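Local coordinates for protein decaprenyl diphosphate synthase (Rhodobacter capsulatus, PDB 3MZV) that probably extends farnesyl diphosphate with isopentenyl diphosphate units, using magnesium, to make the long all-trans prenyl diphosphate precursor of quinone side chains, at residues M59-L67 with L312-L321; V68-L78 with V190-Q201. All coordinates share one frame; numbering follows the deposited sequence.

Contact 1 of 2, residues M59-L67 with L312-L321; sequences MLTLAAARL and LPDHPLRQML
Leu67, at the end of helix 56-67, lies beside Leu317, in the first turn of helix 316-328, their CA atoms 5.8 Å apart, where the two segments run nearly antiparallel at 145° with axes 9.5 Å from each other. The pairing shows how the largely helical fold of the FPP/GGPP synthase family brings an early helix against the last one, here through a buried apolar seam without a hydrogen bond across it. Leu67 carries the largest share of the contact. It reaches across because chi1 of 174° swings CG away from the backbone N, so that CD2 meets Leu321 CD1 at 4.0 Å, while CD1 comes near the Pro313 ring and Arg318 CB. Leu317 answers from the other helix: its CD1 touches Arg66 CB at 3.4 Å, on the aliphatic root of a side chain whose guanidinium turns away to a salt bridge with Asp21. Farther along, Leu321 CD2 touches both Leu60 CD2, at 3.9 Å, and Ala63 CB. His315 has a double role. One face of its ring looks at Leu67 CA and Arg66 O, and it is also the N-cap: Leu317 N lies close to the plane of the ring and donates to His315 ND1, 3.0 Å away. Replacing His315 by an alanine would probably leave Leu317 N without its cap and open a gap beside Leu67. The loop ahead of the helix is tied down as well, since Arg318 NH1 donates to Leu312 O at 2.9 Å, with the oxygen close to the guanidinium plane.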
loop_
_atom_site.group_PDB
_atom_site.type_symbol
_atom_site.label_atom_id
_atom_site.label_comp_id
_atom_site.label_asym_id
_atom_site.label_seq_id
_atom_site.Cartn_x
_atom_site.Cartn_y
_atom_site.Cartn_z
ATOM N N MET B 59 -2.674 17.085 12.798
ATOM C CA MET B 59 -2.511 18.097 13.848
ATOM C C MET B 59 -1.525 17.684 14.903
ATOM O O MET B 59 -0.843 18.536 15.486
ATOM C CB MET B 59 -3.834 18.446 14.558
ATOM C CG MET B 59 -4.822 19.037 13.674
ATOM S SD MET B 59 -6.167 19.898 14.617
ATOM C CE MET B 59 -6.480 20.962 13.253
ATOM N N LEU B 60 -1.497 16.405 15.198
ATOM C CA LEU B 60 -0.623 15.888 16.241
ATOM C C LEU B 60 0.836 16.098 15.835
ATOM O O LEU B 60 1.678 16.416 16.685
ATOM C CB LEU B 60 -0.893 14.411 16.516
ATOM C CG LEU B 60 -2.089 14.091 17.454
ATOM C CD1 LEU B 60 -2.177 12.590 17.700
ATOM C CD2 LEU B 60 -1.963 14.780 18.770
ATOM N N THR B 61 1.134 15.894 14.542
ATOM C CA THR B 61 2.505 16.093 14.067
ATOM C C THR B 61 2.897 17.550 14.123
ATOM O O THR B 61 3.963 17.899 14.640
ATOM C CB THR B 61 2.647 15.584 12.641
ATOM O OG1 THR B 61 2.481 14.181 12.650
ATOM C CG2 THR B 61 4.033 15.974 12.001
ATOM N N LEU B 62 2.040 18.420 13.572
ATOM C CA LEU B 62 2.285 19.864 13.609
ATOM C C LEU B 62 2.463 20.370 15.050
ATOM O O LEU B 62 3.381 21.120 15.321
ATOM C CB LEU B 62 1.118 20.615 12.989
ATOM C CG LEU B 62 0.838 20.321 11.511
ATOM C CD1 LEU B 62 -0.445 21.092 11.118
ATOM C CD2 LEU B 62 2.037 20.664 10.635
ATOM N N ALA B 63 1.545 19.986 15.944
ATOM C CA ALA B 63 1.596 20.419 17.334
ATOM C C ALA B 63 2.897 19.970 18.031
ATOM O O ALA B 63 3.540 20.770 18.761
ATOM C CB ALA B 63 0.329 19.946 18.136
ATOM N N ALA B 64 3.274 18.729 17.814
ATOM C CA ALA B 64 4.503 18.192 18.415
ATOM C C ALA B 64 5.762 18.953 17.921
ATOM O O ALA B 64 6.608 19.331 18.746
ATOM C CB ALA B 64 4.654 16.672 18.154
ATOM N N ALA B 65 5.852 19.205 16.623
ATOM C CA ALA B 65 6.991 19.904 16.068
ATOM C C ALA B 65 7.059 21.348 16.627
ATOM O O ALA B 65 8.098 21.773 17.116
ATOM C CB ALA B 65 6.941 19.905 14.505
ATOM N N ARG B 66 5.932 22.060 16.603
ATOM C CA ARG B 66 5.873 23.461 17.075
ATOM C C ARG B 66 6.065 23.514 18.598
ATOM O O ARG B 66 6.683 24.444 19.109
ATOM C CB ARG B 66 4.529 24.127 16.703
ATOM C CG ARG B 66 4.300 24.359 15.214
ATOM C CD ARG B 66 5.126 25.495 14.708
ATOM N NE ARG B 66 4.810 25.867 13.327
ATOM C CZ ARG B 66 5.386 26.885 12.676
ATOM N NH1 ARG B 66 6.265 27.664 13.297
ATOM N NH2 ARG B 66 5.070 27.148 11.409
ATOM N N LEU B 67 5.571 22.518 19.315
ATOM C CA LEU B 67 5.772 22.456 20.749
ATOM C C LEU B 67 7.259 22.379 21.173
ATOM O O LEU B 67 7.628 22.885 22.233
ATOM C CB LEU B 67 4.987 21.272 21.365
ATOM C CG LEU B 67 5.160 20.922 22.838
ATOM C CD1 LEU B 67 4.938 22.184 23.704
ATOM C CD2 LEU B 67 4.171 19.822 23.234
ATOM N N LEU B 312 7.376 17.597 28.695
ATOM C CA LEU B 312 7.476 18.518 27.577
ATOM C C LEU B 312 7.452 19.980 28.082
ATOM O O LEU B 312 7.026 20.232 29.207
ATOM C CB LEU B 312 6.365 18.200 26.590
ATOM C CG LEU B 312 6.455 16.731 26.114
ATOM C CD1 LEU B 312 5.247 16.335 25.333
ATOM C CD2 LEU B 312 7.718 16.484 25.303
ATOM N N PRO B 313 7.924 20.938 27.259
ATOM C CA PRO B 313 8.001 22.317 27.734
ATOM C C PRO B 313 6.634 22.924 27.937
ATOM O O PRO B 313 5.663 22.509 27.275
ATOM C CB PRO B 313 8.745 23.054 26.613
ATOM C CG PRO B 313 8.897 22.159 25.540
ATOM C CD PRO B 313 8.551 20.774 25.943
ATOM N N ASP B 314 6.545 23.894 28.843
ATOM C CA ASP B 314 5.254 24.475 29.167
ATOM C C ASP B 314 4.848 25.550 28.133
ATOM O O ASP B 314 4.871 26.740 28.414
ATOM C CB ASP B 314 5.251 25.015 30.611
ATOM C CG ASP B 314 3.867 25.283 31.114
ATOM O OD1 ASP B 314 2.908 24.719 30.524
ATOM O OD2 ASP B 314 3.728 26.021 32.116
ATOM N N HIS B 315 4.436 25.079 26.959
ATOM C CA HIS B 315 4.108 25.857 25.780
ATOM C C HIS B 315 2.563 25.815 25.693
ATOM O O HIS B 315 1.929 24.868 26.168
ATOM C CB HIS B 315 4.764 25.154 24.571
ATOM C CG HIS B 315 4.635 25.869 23.264
ATOM N ND1 HIS B 315 3.482 25.838 22.505
ATOM C CD2 HIS B 315 5.518 26.630 22.571
ATOM C CE1 HIS B 315 3.655 26.567 21.414
ATOM N NE2 HIS B 315 4.881 27.060 21.434
ATOM N N PRO B 316 1.942 26.826 25.081
ATOM C CA PRO B 316 0.483 26.750 24.955
ATOM C C PRO B 316 0.006 25.439 24.291
ATOM O O PRO B 316 -1.092 24.985 24.551
ATOM C CB PRO B 316 0.133 27.965 24.088
ATOM C CG PRO B 316 1.340 28.895 24.187
ATOM C CD PRO B 316 2.517 28.041 24.470
ATOM N N LEU B 317 0.823 24.874 23.403
ATOM C CA LEU B 317 0.454 23.641 22.732
ATOM C C LEU B 317 0.446 22.462 23.679
ATOM O O LEU B 317 -0.345 21.554 23.492
ATOM C CB LEU B 317 1.371 23.353 21.552
ATOM C CG LEU B 317 1.193 24.237 20.306
ATOM C CD1 LEU B 317 2.340 23.979 19.355
ATOM C CD2 LEU B 317 -0.183 24.011 19.618
ATOM N N ARG B 318 1.291 22.472 24.705
ATOM C CA ARG B 318 1.227 21.411 25.691
ATOM C C ARG B 318 -0.149 21.400 26.372
ATOM O O ARG B 318 -0.764 20.349 26.478
ATOM C CB ARG B 318 2.324 21.512 26.736
ATOM C CG ARG B 318 2.516 20.233 27.488
ATOM C CD ARG B 318 3.530 20.338 28.558
ATOM N NE ARG B 318 2.950 20.994 29.723
ATOM C CZ ARG B 318 3.617 21.312 30.838
ATOM N NH1 ARG B 318 4.913 21.049 30.976
ATOM N NH2 ARG B 318 2.969 21.893 31.847
ATOM N N GLN B 319 -0.634 22.561 26.787
ATOM C CA GLN B 319 -1.940 22.629 27.429
ATOM C C GLN B 319 -3.046 22.215 26.450
ATOM O O GLN B 319 -3.960 21.527 26.832
ATOM C CB GLN B 319 -2.195 24.011 28.039
ATOM C CG GLN B 319 -3.350 24.054 29.031
ATOM C CD GLN B 319 -4.677 24.382 28.361
ATOM O OE1 GLN B 319 -4.702 25.017 27.307
ATOM N NE2 GLN B 319 -5.785 23.958 28.971
ATOM N N MET B 320 -2.941 22.593 25.181
ATOM C CA MET B 320 -3.953 22.209 24.224
ATOM C C MET B 320 -3.979 20.672 24.013
ATOM O O MET B 320 -5.051 20.096 23.849
ATOM C CB MET B 320 -3.779 22.954 22.888
ATOM C CG MET B 320 -4.306 24.411 22.895
ATOM S SD MET B 320 -4.037 25.317 21.306
ATOM C CE MET B 320 -2.562 26.198 21.811
ATOM N N LEU B 321 -2.817 20.018 24.044
ATOM C CA LEU B 321 -2.752 18.562 23.960
ATOM C C LEU B 321 -3.325 17.898 25.196
ATOM O O LEU B 321 -3.904 16.819 25.103
ATOM C CB LEU B 321 -1.306 18.067 23.725
ATOM C CG LEU B 321 -0.728 18.395 22.340
ATOM C CD1 LEU B 321 0.749 17.923 22.267
ATOM C CD2 LEU B 321 -1.533 17.800 21.200
#

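Contact 2 of 2, residues V68-L78 with V190-Q201; sequences VGYGGPFHVHL and VGGIIGGAPEDQ
Tyr70 rests its CB and ring against the bare CA of Gly195, close enough that the two CA atoms are 4.6 Å apart. A beta carbon on Gly195 would stand just 2.6 Å from Val68 CG2, so the tight approach depends on a residue with no side chain. A water beside this spot donates to both Gly195 O, at 2.6 Å, and Val68 O. Ile194 then covers one face of the Tyr70 ring: its CG2 sits 4.1 Å from the centroid and 20° off the normal, a CH-pi contact, while Gly72 N lies over the rim of the opposite face. The phenol is also held at its far end, because Tyr70 OH accepts from Phe74 N, which lies in the ring plane. Two helix ends thus meet, each closed by a Schellman motif: Gly69 finishes helix 56-67 and Gly196 finishes helix 169-194, and the chain turns from each into the next helix of the isoprenoid synthase bundle. Residues 74-78 of helix 74-96 meet residues 190-194 antiparallel, at 156°. Here Leu78 CD1 pushes into the branch of Ile194, 3.6 Å from CB and also near CG1 and CG2. At the other end, chi1 of -61° turns the two methyls of Val68 to different partners, CG2 to Gly195 and CG1 to Ala197 CB, 3.6 Å away, with Gln201 OE1 also near CG1.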
loop_
_atom_site.group_PDB
_atom_site.type_symbol
_atom_site.label_atom_id
_atom_site.label_comp_id
_atom_site.label_asym_id
_atom_site.label_seq_id
_atom_site.Cartn_x
_atom_site.Cartn_y
_atom_site.Cartn_z
ATOM N N VAL B 68 8.091 21.704 20.393
ATOM C CA VAL B 68 9.515 21.634 20.727
ATOM C C VAL B 68 10.316 22.768 20.047
ATOM O O VAL B 68 11.560 22.743 20.009
ATOM C CB VAL B 68 10.090 20.227 20.435
ATOM C CG1 VAL B 68 9.384 19.163 21.265
ATOM C CG2 VAL B 68 10.057 19.920 18.931
ATOM N N GLY B 69 9.615 23.745 19.475
ATOM C CA GLY B 69 10.234 24.952 18.921
ATOM C C GLY B 69 10.666 24.941 17.458
ATOM O O GLY B 69 11.488 25.756 17.063
ATOM N N TYR B 70 10.124 24.020 16.662
ATOM C CA TYR B 70 10.510 23.897 15.273
ATOM C C TYR B 70 9.845 25.005 14.484
ATOM O O TYR B 70 8.680 25.291 14.703
ATOM C CB TYR B 70 10.046 22.560 14.728
ATOM C CG TYR B 70 10.549 22.217 13.357
ATOM C CD1 TYR B 70 11.929 22.181 13.077
ATOM C CD2 TYR B 70 9.665 21.949 12.334
ATOM C CE1 TYR B 70 12.400 21.836 11.815
ATOM C CE2 TYR B 70 10.105 21.580 11.103
ATOM C CZ TYR B 70 11.487 21.530 10.829
ATOM O OH TYR B 70 11.918 21.200 9.560
ATOM N N GLY B 71 10.603 25.624 13.596
ATOM C CA GLY B 71 10.115 26.704 12.748
ATOM C C GLY B 71 9.754 26.273 11.334
ATOM O O GLY B 71 9.346 27.105 10.535
ATOM N N GLY B 72 9.887 24.991 11.003
ATOM C CA GLY B 72 9.525 24.508 9.666
ATOM C C GLY B 72 10.789 24.279 8.861
ATOM O O GLY B 72 11.891 24.550 9.362
ATOM N N PRO B 73 10.635 23.803 7.622
ATOM C CA PRO B 73 9.344 23.605 6.961
ATOM C C PRO B 73 8.805 22.174 6.979
ATOM O O PRO B 73 7.729 21.923 6.475
ATOM C CB PRO B 73 9.686 23.928 5.524
ATOM C CG PRO B 73 11.105 23.416 5.407
ATOM C CD PRO B 73 11.750 23.559 6.706
ATOM N N PHE B 74 9.593 21.221 7.457
ATOM C CA PHE B 74 9.315 19.815 7.146
ATOM C C PHE B 74 8.301 19.129 8.054
ATOM O O PHE B 74 7.983 17.965 7.848
ATOM C CB PHE B 74 10.609 19.036 7.124
ATOM C CG PHE B 74 11.510 19.402 5.950
ATOM C CD1 PHE B 74 11.036 19.417 4.679
ATOM C CD2 PHE B 74 12.828 19.790 6.164
ATOM C CE1 PHE B 74 11.867 19.760 3.609
ATOM C CE2 PHE B 74 13.659 20.132 5.081
ATOM C CZ PHE B 74 13.155 20.120 3.825
ATOM N N HIS B 75 7.804 19.824 9.070
ATOM C CA HIS B 75 6.706 19.279 9.868
ATOM C C HIS B 75 5.408 19.233 8.998
ATOM O O HIS B 75 4.540 18.397 9.207
ATOM C CB HIS B 75 6.502 20.067 11.162
ATOM C CG HIS B 75 6.115 21.476 10.945
ATOM N ND1 HIS B 75 6.777 22.299 10.059
ATOM C CD2 HIS B 75 5.141 22.234 11.511
ATOM C CE1 HIS B 75 6.204 23.490 10.057
ATOM N NE2 HIS B 75 5.212 23.481 10.934
ATOM N N VAL B 76 5.304 20.141 8.049
ATOM C CA VAL B 76 4.201 20.118 7.064
ATOM C C VAL B 76 4.206 18.848 6.194
ATOM O O VAL B 76 3.202 18.093 6.119
ATOM C CB VAL B 76 4.183 21.411 6.224
ATOM C CG1 VAL B 76 3.054 21.314 5.185
ATOM C CG2 VAL B 76 3.918 22.637 7.177
ATOM N N HIS B 77 5.370 18.540 5.652
ATOM C CA HIS B 77 5.569 17.316 4.877
ATOM C C HIS B 77 5.201 16.086 5.705
ATOM O O HIS B 77 4.509 15.186 5.231
ATOM C CB HIS B 77 7.008 17.168 4.390
ATOM C CG HIS B 77 7.495 18.303 3.546
ATOM N ND1 HIS B 77 7.552 19.602 4.006
ATOM C CD2 HIS B 77 7.972 18.330 2.275
ATOM C CE1 HIS B 77 8.026 20.382 3.046
ATOM N NE2 HIS B 77 8.263 19.637 1.978
ATOM N N LEU B 78 5.647 16.038 6.959
ATOM C CA LEU B 78 5.375 14.886 7.798
ATOM C C LEU B 78 3.886 14.741 8.124
ATOM O O LEU B 78 3.343 13.617 8.090
ATOM C CB LEU B 78 6.184 14.994 9.111
ATOM C CG LEU B 78 7.716 14.884 8.898
ATOM C CD1 LEU B 78 8.525 15.039 10.197
ATOM C CD2 LEU B 78 8.023 13.561 8.287
ATOM N N VAL B 190 7.443 11.823 15.259
ATOM C CA VAL B 190 8.178 12.394 14.118
ATOM C C VAL B 190 8.193 13.894 14.206
ATOM O O VAL B 190 9.126 14.516 13.743
ATOM C CB VAL B 190 7.701 11.931 12.744
ATOM C CG1 VAL B 190 7.913 10.445 12.628
ATOM C CG2 VAL B 190 6.284 12.359 12.457
ATOM N N GLY B 191 7.170 14.492 14.815
ATOM C CA GLY B 191 7.182 15.933 15.033
ATOM C C GLY B 191 8.280 16.343 16.029
ATOM O O GLY B 191 8.945 17.369 15.863
ATOM N N GLY B 192 8.412 15.600 17.123
ATOM C CA GLY B 192 9.528 15.807 18.024
ATOM C C GLY B 192 10.892 15.632 17.345
ATOM O O GLY B 192 11.835 16.393 17.589
ATOM N N ILE B 193 11.019 14.629 16.507
ATOM C CA ILE B 193 12.318 14.351 15.856
ATOM C C ILE B 193 12.678 15.414 14.857
ATOM O O ILE B 193 13.812 15.897 14.823
ATOM C CB ILE B 193 12.331 12.970 15.169
ATOM C CG1 ILE B 193 12.262 11.890 16.247
ATOM C CG2 ILE B 193 13.545 12.820 14.206
ATOM C CD1 ILE B 193 12.004 10.441 15.723
ATOM N N ILE B 194 11.718 15.818 14.034
ATOM C CA ILE B 194 12.016 16.807 13.038
ATOM C C ILE B 194 12.426 18.146 13.697
ATOM O O ILE B 194 13.223 18.923 13.125
ATOM C CB ILE B 194 10.888 16.974 12.008
ATOM C CG1 ILE B 194 11.422 17.438 10.663
ATOM C CG2 ILE B 194 9.853 17.971 12.489
ATOM C CD1 ILE B 194 12.286 16.340 9.858
ATOM N N GLY B 195 11.879 18.408 14.869
ATOM C CA GLY B 195 12.211 19.593 15.649
ATOM C C GLY B 195 13.470 19.448 16.498
ATOM O O GLY B 195 13.829 20.352 17.229
ATOM N N GLY B 196 14.144 18.316 16.410
ATOM C CA GLY B 196 15.429 18.124 17.071
ATOM C C GLY B 196 15.288 18.040 18.557
ATOM O O GLY B 196 16.220 18.377 19.303
ATOM N N ALA B 197 14.131 17.595 19.038
ATOM C CA ALA B 197 13.903 17.617 20.474
ATOM C C ALA B 197 14.826 16.612 21.151
ATOM O O ALA B 197 15.223 15.639 20.534
ATOM C CB ALA B 197 12.413 17.314 20.844
ATOM N N PRO B 198 15.140 16.846 22.447
ATOM C CA PRO B 198 15.842 15.872 23.273
ATOM C C PRO B 198 15.112 14.522 23.227
ATOM O O PRO B 198 13.866 14.480 23.136
ATOM C CB PRO B 198 15.747 16.474 24.691
ATOM C CG PRO B 198 15.592 17.946 24.446
ATOM C CD PRO B 198 14.757 18.047 23.211
ATOM N N GLU B 199 15.866 13.427 23.299
ATOM C CA GLU B 199 15.262 12.117 23.135
ATOM C C GLU B 199 14.212 11.800 24.231
ATOM O O GLU B 199 13.232 11.131 23.956
ATOM C CB GLU B 199 16.340 11.023 23.025
ATOM C CG GLU B 199 17.132 11.011 21.676
ATOM C CD GLU B 199 16.203 10.998 20.445
ATOM O OE1 GLU B 199 15.176 10.270 20.479
ATOM O OE2 GLU B 199 16.496 11.725 19.468
ATOM N N ASP B 200 14.373 12.293 25.454
ATOM C CA ASP B 200 13.339 12.085 26.440
ATOM C C ASP B 200 12.007 12.761 26.080
ATOM O O ASP B 200 10.948 12.254 26.452
ATOM C CB ASP B 200 13.786 12.443 27.879
ATOM C CG ASP B 200 14.092 13.935 28.092
ATOM O OD1 ASP B 200 14.381 14.675 27.161
ATOM O OD2 ASP B 200 14.110 14.367 29.271
ATOM N N GLN B 201 12.068 13.889 25.377
ATOM C CA GLN B 201 10.863 14.537 24.870
ATOM C C GLN B 201 10.262 13.790 23.677
ATOM O O GLN B 201 9.029 13.687 23.574
ATOM C CB GLN B 201 11.115 16.016 24.527
ATOM C CG GLN B 201 11.380 16.886 25.802
ATOM C CD GLN B 201 11.695 18.339 25.498
ATOM O OE1 GLN B 201 11.219 18.913 24.513
ATOM N NE2 GLN B 201 12.518 18.948 26.352
HETATM O O HOH W 1 13.176 22.830 17.171
#

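How the contacts relate
Contacts 1 and 2 have consecutive first segments, and contact 2 falls within the span of chain that contact 1 closes; their centres lie about 10 Å apart. Helix 56-67 pairs with 312-321, and the loop after it with 190-201. The two contacts touch. Tyr70 N probably bonds to Ala65 O, 3.1 Å away, and Ala65 CB packs on His75 CB at 3.4 Å. Asp21 also joins the two, taking a salt bridge from Arg66 and a weak hydrogen bond from His75, while Gln201 of contact 2 touches Leu312 and Pro313 of contact 1. Contact 2 involves the N-terminal parts of helices 74-96 and 199-224, whose opposite ends carry the aspartate-rich motifs that in this family bind magnesium and diphosphate.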